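Local structure of beta-glucoside phosphorylase BglX (Unidentified, 5VQE) at residues A[143-148]-A[237-242]; A[161-166]-A[192-197]; A[303-308]-A[323-328]; A[331-334]-A[339-342]; A[425-430]-A[447-452]. The protein probably cleaves beta-glucosides by transferring the glucosyl unit to phosphate, as a phosphorylase of glycoside hydrolase family 3. One frame throughout, in Å; residues are numbered along the deposited sequence.

Contact 1: A[143-148]-A[237-242]; sequences WTYEPI and TLMSAH. With G2F (2-deoxy-2-fluoro-alpha-D-glucopyranose), chain B.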
# COMPACT_ATOMS: atom_id res chain seq x y z
N TRP A 143 -4.31 -3.30 -13.43
CA TRP A 143 -4.63 -3.94 -12.16
C TRP A 143 -3.84 -3.23 -11.07
O TRP A 143 -2.62 -3.29 -11.07
CB TRP A 143 -4.26 -5.42 -12.22
CG TRP A 143 -4.75 -6.29 -11.09
CD1 TRP A 143 -5.63 -5.95 -10.10
CD2 TRP A 143 -4.38 -7.65 -10.87
NE1 TRP A 143 -5.83 -7.03 -9.26
CE2 TRP A 143 -5.07 -8.09 -9.72
CE3 TRP A 143 -3.54 -8.55 -11.53
CZ2 TRP A 143 -4.93 -9.38 -9.22
CZ3 TRP A 143 -3.40 -9.82 -11.02
CH2 TRP A 143 -4.10 -10.23 -9.89
N THR A 144 -4.52 -2.55 -10.16
CA THR A 144 -3.85 -1.95 -9.01
C THR A 144 -4.11 -2.83 -7.79
O THR A 144 -5.25 -3.24 -7.55
CB THR A 144 -4.30 -0.51 -8.74
OG1 THR A 144 -3.50 0.02 -7.68
CG2 THR A 144 -5.76 -0.42 -8.35
N TYR A 145 -3.04 -3.16 -7.08
CA TYR A 145 -3.13 -3.98 -5.88
C TYR A 145 -3.59 -3.11 -4.70
O TYR A 145 -2.90 -3.03 -3.68
CB TYR A 145 -1.78 -4.62 -5.56
CG TYR A 145 -1.36 -5.79 -6.43
CD1 TYR A 145 -2.30 -6.64 -7.01
CD2 TYR A 145 -0.01 -6.06 -6.62
CE1 TYR A 145 -1.89 -7.73 -7.77
CE2 TYR A 145 0.39 -7.14 -7.38
CZ TYR A 145 -0.54 -7.97 -7.94
OH TYR A 145 -0.11 -9.05 -8.69
N GLU A 146 -4.72 -2.43 -4.87
CA GLU A 146 -5.25 -1.51 -3.88
C GLU A 146 -6.76 -1.45 -4.07
O GLU A 146 -7.26 -1.75 -5.16
CB GLU A 146 -4.66 -0.10 -4.04
CG GLU A 146 -3.17 -0.03 -4.38
CD GLU A 146 -2.24 -0.28 -3.22
OE1 GLU A 146 -2.66 -0.16 -2.05
OE2 GLU A 146 -1.05 -0.60 -3.49
N PRO A 147 -7.52 -1.02 -3.05
CA PRO A 147 -7.15 -0.37 -1.80
C PRO A 147 -6.92 -1.28 -0.61
O PRO A 147 -7.44 -2.39 -0.50
CB PRO A 147 -8.36 0.51 -1.52
CG PRO A 147 -9.50 -0.33 -1.99
CD PRO A 147 -8.99 -1.04 -3.23
N ILE A 148 -6.12 -0.76 0.30
CA ILE A 148 -5.86 -1.38 1.59
C ILE A 148 -7.04 -1.09 2.51
O ILE A 148 -7.35 0.07 2.79
CB ILE A 148 -4.55 -0.86 2.19
CG1 ILE A 148 -3.38 -1.38 1.35
CG2 ILE A 148 -4.39 -1.30 3.66
CD1 ILE A 148 -2.07 -0.72 1.66
N THR A 237 -11.01 -7.99 -7.40
CA THR A 237 -10.03 -8.96 -6.94
C THR A 237 -9.76 -8.72 -5.46
O THR A 237 -10.06 -7.65 -4.92
CB THR A 237 -8.72 -8.89 -7.74
OG1 THR A 237 -7.91 -7.80 -7.28
CG2 THR A 237 -8.98 -8.75 -9.25
N LEU A 238 -9.20 -9.74 -4.82
CA LEU A 238 -8.89 -9.73 -3.40
C LEU A 238 -7.55 -10.41 -3.19
O LEU A 238 -7.25 -11.42 -3.85
CB LEU A 238 -10.00 -10.44 -2.60
CG LEU A 238 -9.80 -10.67 -1.10
CD1 LEU A 238 -11.13 -10.59 -0.40
CD2 LEU A 238 -9.14 -12.02 -0.84
N MET A 239 -6.74 -9.87 -2.30
CA MET A 239 -5.42 -10.42 -2.02
C MET A 239 -5.44 -11.12 -0.66
O MET A 239 -5.68 -10.48 0.37
CB MET A 239 -4.34 -9.34 -2.05
CG MET A 239 -2.94 -9.90 -1.85
SD MET A 239 -1.64 -8.67 -2.02
CE MET A 239 -1.61 -8.43 -3.78
N SER A 240 -5.20 -12.42 -0.68
CA SER A 240 -5.14 -13.23 0.53
C SER A 240 -3.70 -13.28 1.03
O SER A 240 -2.81 -13.77 0.34
CB SER A 240 -5.67 -14.64 0.25
OG SER A 240 -5.76 -15.40 1.46
N ALA A 241 -3.48 -12.75 2.23
CA ALA A 241 -2.13 -12.49 2.71
C ALA A 241 -1.73 -13.53 3.75
O ALA A 241 -2.48 -14.46 4.06
CB ALA A 241 -2.04 -11.07 3.27
N HIS A 242 -0.53 -13.36 4.29
CA HIS A 242 0.09 -14.39 5.12
C HIS A 242 -0.21 -14.14 6.60
O HIS A 242 0.67 -14.12 7.45
CB HIS A 242 1.58 -14.43 4.83
CG HIS A 242 1.89 -14.34 3.38
ND1 HIS A 242 1.27 -15.14 2.44
CD2 HIS A 242 2.74 -13.53 2.69
CE1 HIS A 242 1.73 -14.83 1.23
NE2 HIS A 242 2.62 -13.86 1.36
C1 G2F B . 2.57 -8.46 -0.60
C2 G2F B . 2.12 -7.16 0.13
C3 G2F B . 1.03 -6.47 -0.74
C4 G2F B . 1.61 -6.24 -2.17
C5 G2F B . 2.04 -7.63 -2.75
C6 G2F B . 2.70 -7.47 -4.18
O3 G2F B . 0.81 -5.19 -0.21
O4 G2F B . 0.55 -5.78 -2.98
O5 G2F B . 3.03 -8.18 -1.90
O6 G2F B . 3.71 -6.51 -4.09
F2 G2F B . 1.59 -7.46 1.34

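Contact 2: A[161-166]-A[192-197]; sequences NVRTYG and IKHFPG. With G2F (2-deoxy-2-fluoro-alpha-D-glucopyranose), chain B.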
# COMPACT_ATOMS: atom_id res chain seq x y z
N ASN A 161 -0.40 1.36 9.47
CA ASN A 161 0.02 2.76 9.72
C ASN A 161 -0.54 3.63 8.60
O ASN A 161 -1.74 3.52 8.27
CB ASN A 161 1.54 2.77 9.87
CG ASN A 161 2.04 4.01 10.58
OD1 ASN A 161 2.53 4.96 9.95
ND2 ASN A 161 1.92 4.00 11.90
N VAL A 162 0.27 4.48 7.96
CA VAL A 162 -0.26 5.42 6.98
C VAL A 162 -0.74 4.75 5.70
O VAL A 162 -1.33 5.43 4.86
CB VAL A 162 0.78 6.50 6.60
CG1 VAL A 162 1.12 7.35 7.81
CG2 VAL A 162 2.04 5.88 6.00
N ARG A 163 -0.49 3.45 5.51
CA ARG A 163 -1.03 2.76 4.35
C ARG A 163 -2.53 2.52 4.46
O ARG A 163 -3.16 2.15 3.46
CB ARG A 163 -0.31 1.43 4.14
CG ARG A 163 1.18 1.56 3.81
CD ARG A 163 1.83 0.19 3.76
NE ARG A 163 1.54 -0.54 2.53
CZ ARG A 163 1.61 -1.86 2.40
NH1 ARG A 163 1.94 -2.62 3.44
NH2 ARG A 163 1.32 -2.43 1.24
N THR A 164 -3.10 2.72 5.64
CA THR A 164 -4.53 2.53 5.88
C THR A 164 -5.25 3.87 5.88
O THR A 164 -4.64 4.95 5.94
CB THR A 164 -4.78 1.83 7.22
OG1 THR A 164 -4.61 2.77 8.29
CG2 THR A 164 -3.86 0.64 7.43
N TYR A 165 -6.57 3.80 5.82
CA TYR A 165 -7.44 4.94 6.05
C TYR A 165 -7.76 5.13 7.53
O TYR A 165 -8.77 5.75 7.87
CB TYR A 165 -8.74 4.79 5.24
CG TYR A 165 -8.50 4.77 3.75
CD1 TYR A 165 -7.98 5.87 3.09
CD2 TYR A 165 -8.80 3.64 2.99
CE1 TYR A 165 -7.75 5.86 1.73
CE2 TYR A 165 -8.57 3.62 1.62
CZ TYR A 165 -8.04 4.73 1.01
OH TYR A 165 -7.81 4.71 -0.35
N GLY A 166 -6.90 4.62 8.41
CA GLY A 166 -7.05 4.85 9.83
C GLY A 166 -7.70 3.69 10.55
O GLY A 166 -7.61 2.54 10.10
N ILE A 192 -8.81 -5.53 -3.00
CA ILE A 192 -8.90 -5.29 -1.57
C ILE A 192 -7.93 -6.21 -0.84
O ILE A 192 -7.86 -7.41 -1.11
CB ILE A 192 -10.34 -5.45 -1.06
CG1 ILE A 192 -10.96 -6.79 -1.49
CG2 ILE A 192 -11.19 -4.26 -1.52
CD1 ILE A 192 -12.38 -7.01 -0.94
N LYS A 193 -7.15 -5.63 0.09
CA LYS A 193 -6.10 -6.32 0.82
C LYS A 193 -6.00 -5.68 2.20
O LYS A 193 -6.47 -4.56 2.40
CB LYS A 193 -4.76 -6.24 0.07
CG LYS A 193 -4.15 -4.84 -0.05
CD LYS A 193 -2.91 -4.85 -0.95
CE LYS A 193 -2.12 -3.56 -0.86
NZ LYS A 193 -1.01 -3.47 -1.86
N HIS A 194 -5.41 -6.38 3.18
CA HIS A 194 -4.80 -7.71 3.09
C HIS A 194 -5.65 -8.72 3.87
O HIS A 194 -5.71 -8.66 5.09
CB HIS A 194 -3.38 -7.69 3.68
CG HIS A 194 -2.47 -6.68 3.05
ND1 HIS A 194 -2.38 -5.37 3.50
CD2 HIS A 194 -1.59 -6.78 2.03
CE1 HIS A 194 -1.49 -4.72 2.77
NE2 HIS A 194 -0.99 -5.55 1.88
N PHE A 195 -6.29 -9.63 3.19
CA PHE A 195 -7.24 -10.53 3.84
C PHE A 195 -6.48 -11.64 4.57
O PHE A 195 -5.52 -12.19 4.03
CB PHE A 195 -8.18 -11.11 2.79
CG PHE A 195 -9.08 -12.20 3.30
CD1 PHE A 195 -8.73 -13.53 3.16
CD2 PHE A 195 -10.31 -11.90 3.87
CE1 PHE A 195 -9.56 -14.54 3.62
CE2 PHE A 195 -11.15 -12.90 4.33
CZ PHE A 195 -10.76 -14.22 4.20
N PRO A 196 -6.91 -12.02 5.79
CA PRO A 196 -8.11 -11.68 6.55
C PRO A 196 -8.04 -10.42 7.40
O PRO A 196 -8.97 -10.18 8.17
CB PRO A 196 -8.28 -12.91 7.45
CG PRO A 196 -6.91 -13.31 7.75
CD PRO A 196 -6.18 -13.12 6.43
N GLY A 197 -6.97 -9.64 7.29
CA GLY A 197 -6.95 -8.32 7.88
C GLY A 197 -5.74 -8.01 8.72
O GLY A 197 -5.59 -8.54 9.83
C1 G2F B . 2.57 -8.46 -0.60
C2 G2F B . 2.12 -7.16 0.13
C3 G2F B . 1.03 -6.47 -0.74
C4 G2F B . 1.61 -6.24 -2.17
C5 G2F B . 2.04 -7.63 -2.75
C6 G2F B . 2.70 -7.47 -4.18
O3 G2F B . 0.81 -5.19 -0.21
O4 G2F B . 0.55 -5.78 -2.98
O5 G2F B . 3.03 -8.18 -1.90
O6 G2F B . 3.71 -6.51 -4.09
F2 G2F B . 1.59 -7.46 1.34
O HOH W 1 0.64 -1.07 -1.43

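Contact 3: A[303-308]-A[323-328]; sequences EALPTS and TEDFKA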
# COMPACT_ATOMS: atom_id res chain seq x y z
N GLU A 303 4.80 -28.29 -1.29
CA GLU A 303 3.39 -28.52 -0.99
C GLU A 303 2.58 -27.24 -1.03
O GLU A 303 1.40 -27.27 -1.41
CB GLU A 303 3.24 -29.15 0.40
CG GLU A 303 3.85 -30.54 0.57
CD GLU A 303 3.97 -30.94 2.04
OE1 GLU A 303 3.39 -30.25 2.91
OE2 GLU A 303 4.67 -31.94 2.32
N ALA A 304 3.18 -26.11 -0.63
CA ALA A 304 2.40 -24.88 -0.40
C ALA A 304 1.82 -24.34 -1.70
O ALA A 304 0.65 -23.94 -1.75
CB ALA A 304 3.28 -23.83 0.27
N LEU A 305 2.63 -24.29 -2.76
CA LEU A 305 2.20 -23.61 -3.98
C LEU A 305 0.93 -24.23 -4.56
O LEU A 305 -0.04 -23.49 -4.78
CB LEU A 305 3.36 -23.57 -4.98
CG LEU A 305 4.60 -22.81 -4.47
CD1 LEU A 305 5.74 -22.83 -5.47
CD2 LEU A 305 4.29 -21.35 -4.13
N PRO A 306 0.85 -25.54 -4.80
CA PRO A 306 -0.43 -26.09 -5.27
C PRO A 306 -1.51 -26.03 -4.22
O PRO A 306 -2.69 -25.91 -4.57
CB PRO A 306 -0.07 -27.54 -5.64
CG PRO A 306 1.14 -27.86 -4.83
CD PRO A 306 1.90 -26.57 -4.70
N THR A 307 -1.16 -26.10 -2.94
CA THR A 307 -2.17 -26.08 -1.89
C THR A 307 -2.87 -24.73 -1.83
O THR A 307 -4.08 -24.66 -1.58
CB THR A 307 -1.54 -26.43 -0.54
OG1 THR A 307 -1.11 -27.80 -0.55
CG2 THR A 307 -2.53 -26.22 0.60
N SER A 308 -2.14 -23.63 -2.04
CA SER A 308 -2.80 -22.32 -2.08
C SER A 308 -3.91 -22.33 -3.12
O SER A 308 -5.03 -21.89 -2.85
CB SER A 308 -1.80 -21.20 -2.38
OG SER A 308 -0.91 -20.99 -1.31
N THR A 323 12.06 -22.09 -11.77
CA THR A 323 12.05 -23.47 -12.24
C THR A 323 11.48 -24.39 -11.17
O THR A 323 10.62 -25.24 -11.45
CB THR A 323 13.47 -23.90 -12.62
OG1 THR A 323 13.96 -23.04 -13.65
CG2 THR A 323 13.49 -25.35 -13.09
N GLU A 324 11.93 -24.23 -9.93
CA GLU A 324 11.47 -25.08 -8.84
C GLU A 324 9.99 -24.87 -8.57
O GLU A 324 9.24 -25.84 -8.39
CB GLU A 324 12.30 -24.80 -7.59
CG GLU A 324 11.74 -25.41 -6.32
CD GLU A 324 12.69 -25.28 -5.15
OE1 GLU A 324 12.90 -24.15 -4.67
OE2 GLU A 324 13.25 -26.32 -4.73
N ASP A 325 9.55 -23.62 -8.53
CA ASP A 325 8.15 -23.33 -8.24
C ASP A 325 7.23 -23.93 -9.29
O ASP A 325 6.19 -24.51 -8.96
CB ASP A 325 7.94 -21.82 -8.13
CG ASP A 325 8.52 -21.24 -6.85
OD1 ASP A 325 9.03 -22.02 -6.01
OD2 ASP A 325 8.45 -20.00 -6.69
N PHE A 326 7.59 -23.81 -10.57
CA PHE A 326 6.74 -24.35 -11.61
C PHE A 326 6.72 -25.87 -11.55
O PHE A 326 5.67 -26.49 -11.72
CB PHE A 326 7.19 -23.87 -12.99
CG PHE A 326 6.21 -24.17 -14.08
CD1 PHE A 326 5.00 -23.51 -14.12
CD2 PHE A 326 6.49 -25.12 -15.05
CE1 PHE A 326 4.07 -23.78 -15.12
CE2 PHE A 326 5.57 -25.39 -16.06
CZ PHE A 326 4.36 -24.72 -16.09
N LYS A 327 7.88 -26.48 -11.31
CA LYS A 327 7.94 -27.93 -11.12
C LYS A 327 7.06 -28.37 -9.95
O LYS A 327 6.41 -29.41 -10.03
CB LYS A 327 9.39 -28.36 -10.91
CG LYS A 327 9.57 -29.78 -10.42
CD LYS A 327 11.04 -30.21 -10.55
CE LYS A 327 11.34 -31.52 -9.82
NZ LYS A 327 12.80 -31.79 -9.75
N ALA A 328 7.04 -27.59 -8.87
CA ALA A 328 6.16 -27.92 -7.74
C ALA A 328 4.70 -27.91 -8.16
O ALA A 328 3.91 -28.76 -7.72
CB ALA A 328 6.38 -26.94 -6.59

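Contact 4: A[331-334]-A[339-342]; sequences EGLS and THER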
# COMPACT_ATOMS: atom_id res chain seq x y z
N GLU A 331 4.04 -31.05 -10.36
CA GLU A 331 3.97 -32.26 -9.56
C GLU A 331 2.75 -32.26 -8.64
O GLU A 331 2.16 -33.32 -8.41
CB GLU A 331 5.26 -32.42 -8.76
CG GLU A 331 6.44 -32.77 -9.67
CD GLU A 331 7.76 -32.87 -8.96
OE1 GLU A 331 7.80 -32.69 -7.72
OE2 GLU A 331 8.78 -33.13 -9.64
N GLY A 332 2.36 -31.09 -8.13
CA GLY A 332 1.13 -30.99 -7.35
C GLY A 332 -0.10 -31.36 -8.16
O GLY A 332 -1.02 -32.00 -7.64
N LEU A 333 -0.14 -30.95 -9.43
CA LEU A 333 -1.24 -31.35 -10.30
C LEU A 333 -1.21 -32.85 -10.58
O LEU A 333 -2.25 -33.51 -10.53
CB LEU A 333 -1.18 -30.55 -11.61
CG LEU A 333 -2.29 -30.79 -12.62
CD1 LEU A 333 -3.66 -30.41 -12.04
CD2 LEU A 333 -2.01 -30.01 -13.91
N SER A 334 -0.04 -33.40 -10.87
CA SER A 334 -0.00 -34.81 -11.27
C SER A 334 -0.31 -35.73 -10.10
O SER A 334 -0.94 -36.77 -10.30
CB SER A 334 1.35 -35.17 -11.89
OG SER A 334 2.43 -34.70 -11.11
N THR A 339 -6.22 -30.33 -7.92
CA THR A 339 -7.05 -31.08 -8.85
C THR A 339 -7.14 -30.37 -10.19
O THR A 339 -7.04 -29.14 -10.28
CB THR A 339 -8.45 -31.30 -8.27
OG1 THR A 339 -9.13 -30.05 -8.20
CG2 THR A 339 -8.36 -31.91 -6.88
N HIS A 340 -7.31 -31.17 -11.25
CA HIS A 340 -7.53 -30.61 -12.58
C HIS A 340 -8.78 -29.76 -12.63
O HIS A 340 -8.86 -28.80 -13.41
CB HIS A 340 -7.62 -31.73 -13.62
CG HIS A 340 -6.31 -32.39 -13.89
ND1 HIS A 340 -5.54 -32.09 -14.99
CD2 HIS A 340 -5.63 -33.34 -13.20
CE1 HIS A 340 -4.44 -32.82 -14.97
NE2 HIS A 340 -4.47 -33.59 -13.90
N GLU A 341 -9.77 -30.10 -11.80
CA GLU A 341 -11.03 -29.37 -11.81
C GLU A 341 -10.88 -28.01 -11.15
O GLU A 341 -11.44 -27.01 -11.61
CB GLU A 341 -12.11 -30.22 -11.12
CG GLU A 341 -12.52 -31.48 -11.92
CD GLU A 341 -11.57 -32.68 -11.75
OE1 GLU A 341 -10.64 -32.66 -10.91
OE2 GLU A 341 -11.76 -33.68 -12.49
N ARG A 342 -10.09 -27.94 -10.08
CA ARG A 342 -9.81 -26.66 -9.44
C ARG A 342 -8.86 -25.82 -10.29
O ARG A 342 -8.99 -24.59 -10.34
CB ARG A 342 -9.23 -26.93 -8.06
CG ARG A 342 -8.80 -25.72 -7.29
CD ARG A 342 -9.92 -24.78 -6.90
NE ARG A 342 -9.30 -23.48 -6.66
CZ ARG A 342 -9.70 -22.32 -7.17
NH1 ARG A 342 -10.79 -22.23 -7.91
NH2 ARG A 342 -9.00 -21.23 -6.91

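Contact 5: A[425-430]-A[447-452]; sequences GGYLSE and WFEEVP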
# COMPACT_ATOMS: atom_id res chain seq x y z
N GLY A 425 23.75 12.22 0.93
CA GLY A 425 24.01 13.50 1.55
C GLY A 425 23.46 13.66 2.95
O GLY A 425 23.73 14.68 3.59
N GLY A 426 22.69 12.69 3.44
CA GLY A 426 22.20 12.70 4.80
C GLY A 426 20.85 13.35 5.01
O GLY A 426 20.17 13.01 5.98
N TYR A 427 20.43 14.26 4.13
CA TYR A 427 19.21 15.02 4.35
C TYR A 427 18.18 14.72 3.27
O TYR A 427 18.49 14.73 2.07
CB TYR A 427 19.51 16.53 4.40
CG TYR A 427 20.37 16.91 5.58
CD1 TYR A 427 19.91 16.75 6.88
CD2 TYR A 427 21.65 17.42 5.40
CE1 TYR A 427 20.70 17.09 7.96
CE2 TYR A 427 22.45 17.76 6.48
CZ TYR A 427 21.97 17.59 7.75
OH TYR A 427 22.76 17.93 8.82
N LEU A 428 16.95 14.45 3.70
CA LEU A 428 15.85 14.24 2.78
C LEU A 428 15.64 15.46 1.90
O LEU A 428 15.70 16.60 2.36
CB LEU A 428 14.57 13.95 3.55
CG LEU A 428 14.55 12.72 4.45
CD1 LEU A 428 13.42 12.83 5.46
CD2 LEU A 428 14.40 11.47 3.62
N SER A 429 15.38 15.22 0.61
CA SER A 429 15.07 16.32 -0.29
C SER A 429 13.93 17.17 0.25
O SER A 429 13.97 18.41 0.17
CB SER A 429 14.72 15.77 -1.68
OG SER A 429 14.42 16.82 -2.57
N GLU A 430 12.92 16.54 0.85
CA GLU A 430 11.77 17.31 1.32
C GLU A 430 12.11 18.13 2.55
O GLU A 430 11.52 19.20 2.76
CB GLU A 430 10.60 16.37 1.61
CG GLU A 430 9.93 15.81 0.36
CD GLU A 430 10.76 14.76 -0.33
OE1 GLU A 430 11.62 14.13 0.32
OE2 GLU A 430 10.54 14.57 -1.55
N TRP A 447 20.88 23.14 10.61
CA TRP A 447 20.66 21.75 10.96
C TRP A 447 21.25 21.46 12.34
O TRP A 447 22.24 22.08 12.75
CB TRP A 447 21.32 20.81 9.95
CG TRP A 447 20.88 20.91 8.51
CD1 TRP A 447 21.61 21.39 7.46
CD2 TRP A 447 19.65 20.44 7.95
NE1 TRP A 447 20.90 21.28 6.29
CE2 TRP A 447 19.70 20.69 6.56
CE3 TRP A 447 18.50 19.85 8.48
CZ2 TRP A 447 18.65 20.38 5.70
CZ3 TRP A 447 17.46 19.53 7.62
CH2 TRP A 447 17.54 19.80 6.25
N PHE A 448 20.66 20.49 13.03
CA PHE A 448 21.18 20.06 14.33
C PHE A 448 22.67 19.77 14.27
O PHE A 448 23.41 20.08 15.21
CB PHE A 448 20.44 18.81 14.80
CG PHE A 448 20.85 18.33 16.16
CD1 PHE A 448 21.73 17.28 16.30
CD2 PHE A 448 20.34 18.93 17.30
CE1 PHE A 448 22.11 16.83 17.56
CE2 PHE A 448 20.71 18.49 18.55
CZ PHE A 448 21.60 17.44 18.69
N GLU A 449 23.11 19.16 13.18
CA GLU A 449 24.49 18.72 13.06
C GLU A 449 25.47 19.88 12.93
O GLU A 449 26.67 19.68 13.14
CB GLU A 449 24.61 17.78 11.84
CG GLU A 449 23.89 16.42 12.01
CD GLU A 449 22.36 16.51 12.01
OE1 GLU A 449 21.79 17.38 11.32
OE2 GLU A 449 21.73 15.68 12.71
N GLU A 450 24.99 21.09 12.64
CA GLU A 450 25.85 22.23 12.35
C GLU A 450 26.20 23.07 13.56
O GLU A 450 27.08 23.93 13.46
CB GLU A 450 25.18 23.16 11.33
CG GLU A 450 24.92 22.56 9.99
CD GLU A 450 24.37 23.59 9.01
OE1 GLU A 450 23.31 24.19 9.30
OE2 GLU A 450 25.00 23.79 7.96
N VAL A 451 25.52 22.90 14.69
CA VAL A 451 25.67 23.84 15.80
C VAL A 451 26.01 23.06 17.06
O VAL A 451 25.81 21.84 17.13
CB VAL A 451 24.40 24.69 16.01
CG1 VAL A 451 24.17 25.58 14.80
CG2 VAL A 451 23.20 23.79 16.26
N PRO A 452 26.55 23.74 18.07
CA PRO A 452 26.89 23.05 19.32
C PRO A 452 25.66 22.59 20.08
O PRO A 452 24.53 23.03 19.83
CB PRO A 452 27.66 24.12 20.12
CG PRO A 452 28.01 25.19 19.12
CD PRO A 452 26.93 25.16 18.11

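Contact 1: A[143-148]-A[237-242]
Met239 lays its terminal methyl over one face of the Tyr145 ring: CE of Met239 stands 3.8 Å from the ring centroid and 14° off the ring normal, a CH-pi contact displaced toward CG, from which CE of Met239 is 3.7 Å away. The torsions account for the placing. Met239 runs out from its strand with CG anti to the backbone N (chi1 -176°) and stays extended until chi3, where a bend turns the methyl onto the ring, the two side chains meeting at about a right angle. The same CE of Met239 lies 3.5 Å from O4 of 2-deoxy-2-fluoro-alpha-D-glucopyranose, and CB of Tyr145 is 3.7 Å from that oxygen, so the pair forms part of the wall of the sugar pocket seen in this structure. A second, polar meeting joins Trp143 and Thr237: the indole NE1 of Trp143 donates to OG1 of Thr237 over 3.0 Å at 155°, the hydroxyl sitting at the ring edge close to its plane. Within 143-148, CE1 of Tyr145 lies over the Trp143 face, so indole, phenol and thioether follow one another toward the sugar. The buried Thr237 hydroxyl is also bonded to Thr190 O and to Thr191 OG1. Strand 191-195 pairs in parallel with strand 237-244, which also pairs in parallel with strand 284-287; that strand packs against Trp143 and Met239 through Cys286, while helix 169-184 covers Thr144 and Pro147.

Contact 2: A[161-166]-A[192-197]
Lys193 and Arg163 bring their end nitrogens to 4.0 Å (NZ to NH2) around a shared acceptor, O3 of 2-deoxy-2-fluoro-alpha-D-glucopyranose. From CB, Lys193 sets CG between its backbone N and carbonyl carbon (chi1 67°), where CG lies over the centre of the His194 ring; the extended chain then carries CE of Lys193 to 3.4 Å from O3 of the sugar, and NZ of Lys193 to 3.0 Å from both O3 and O4. Tyr145 O and Glu146 OE2 hold NZ as well. This is the sugar site of the family 3 TIM-barrel domain, and a cis peptide joins Lys193 to His194. A methionine in place of Lys193 would probably cost O3 one of its donors and O4 its bond from NZ, and leave the Glu146 carboxylate without its salt-bridge mate. NE2 of His194 meets O3 at 2.8 Å and 168°, while ND1 bonds to Asp150. NH2 of Arg163, turned by the chi3 bend, reaches O3 at 3.2 Å, with NE salt-bridged to Glu94. One water accepts from both Arg163 NH2 and Lys193 NZ.

Contact 3: A[303-308]-A[323-328]
Leu305 reaches across to Asp325 and Ala328 from helix 301-310, which passes helix 322-335 at a segment-axis distance of 9.1 Å and a crossing angle of -55°. Its CD1 makes the contact: it is 3.4 Å from OD1 of Asp325, lies against CB and CG of the same residue, and is 4.3 Å from CB of Ala328. With CG anti to the carbonyl carbon (chi1 -61°) and chi2 extended, the Leu305 side chain points its CD1 branch at the second helix. Next in sequence, Pro306 turns its ring the same way, CG coming 4.1 Å from Ala328 O. Its imide nitrogen cannot donate, and the helix is kinked there; one residue on, OG1 of Thr307 bonds Glu303 O at 2.7 Å, joining the backbone N of Thr307 on that carbonyl. The Asp325 carboxylate has its polar partners elsewhere, OD1 in a salt bridge to Arg301 NE and OD2 bonded to Leu320 N. No hydrogen bond joins the two segments, so their cohesion is van der Waals: a leucine methyl lies against a carboxylate whose charge is probably balanced largely by Arg301.

Contact 4: A[331-334]-A[339-342]
Leu333 lays a methyl over one face of the His340 ring. CD1 of Leu333 stands 3.6 Å from the imidazole centroid and only 5° off its normal, a CH-pi contact centred on the ring, while CG and CD2 of Leu333 extend along the CE1 side, CD2 being 3.9 Å from CE1 of His340. The leucine reaches this place because its CG is anti to the backbone N (chi1 -178°), with its CD1 branch presented to the face; the two side chains meet at about a right angle. Thr339 takes a smaller share, its carbonyl C lying 3.9 Å from CD1 of Leu333. Its own side chain faces elsewhere: as N-cap of helix 340-356, OG1 of Thr339 accepts from Arg342 N at 3.0 Å and 154°. The contact thus closes the short connection between helices 322-335 and 340-356, where Gly332 is also backbone-bonded to Leu338, and Asp30 of helix 30-36 touches both Leu333 and His340. Without a hydrogen bond between the two segments, dispersion and the weak CH-pi attraction hold the aliphatic branch to the imidazole of His340, an exposed residue, so a buried leucine is covered in part by a surface ring.

Contact 5: A[425-430]-A[447-452]
An aromatic stack backed by one hydrogen bond joins the loop leading into helix 429-441 to the end of strand 444-447, an outermost strand of the mixed sheet. Tyr427 and Trp447 lie face to face: the phenol ring and the five-membered ring of the indole have centroids 3.8 Å apart and planes inclined by 10°. The nearest ring atoms are CE1 of Tyr427 and CD2 of Trp447, at 3.5 Å, and the side chains run past each other in opposite directions, so that OH of Tyr427 ends 3.4 Å from CB of Trp447. There the hydroxyl donates to OE1 of Glu449 at 2.7 Å. The carboxylate oxygen sits at the edge of the phenol ring and is met on its anti side, 35° out of the carboxylate plane; a bend at chi2 (70°) folds Glu449 back toward it. An alanine at Trp447 would probably leave one Tyr427 face without its stacking partner and set the phenol freer to turn, while Lys435 would lose its cation-pi mate. OE1 of Glu450 accepts from Trp447 N. The connection is a beta-alpha-beta crossover, with parallel strands 412-419 and 444-447 linked through helix 429-441, as in alpha/beta sandwich domains.

In the fold
Following the chain, strand 143-144 enters contact 1, which closes only at strand 237-244 after an 88-residue excursion; contact 2 opens and closes within that span, joining the loop before helix 169-184 to strand 191-195. The two touch, since 191-195 and 237-244 are neighbouring strands, and both reach the bound sugar. Contacts 3 and 4 follow in series and share helix 322-335: the first ties it to helix 301-310 across strand 316-317, the second to helix 340-356 across a short turn, with Pro306 packing on Gly332. Contact 5 closes last, around helix 429-441 in the mixed-sheet region, its centre about 58 Å from that of contact 4.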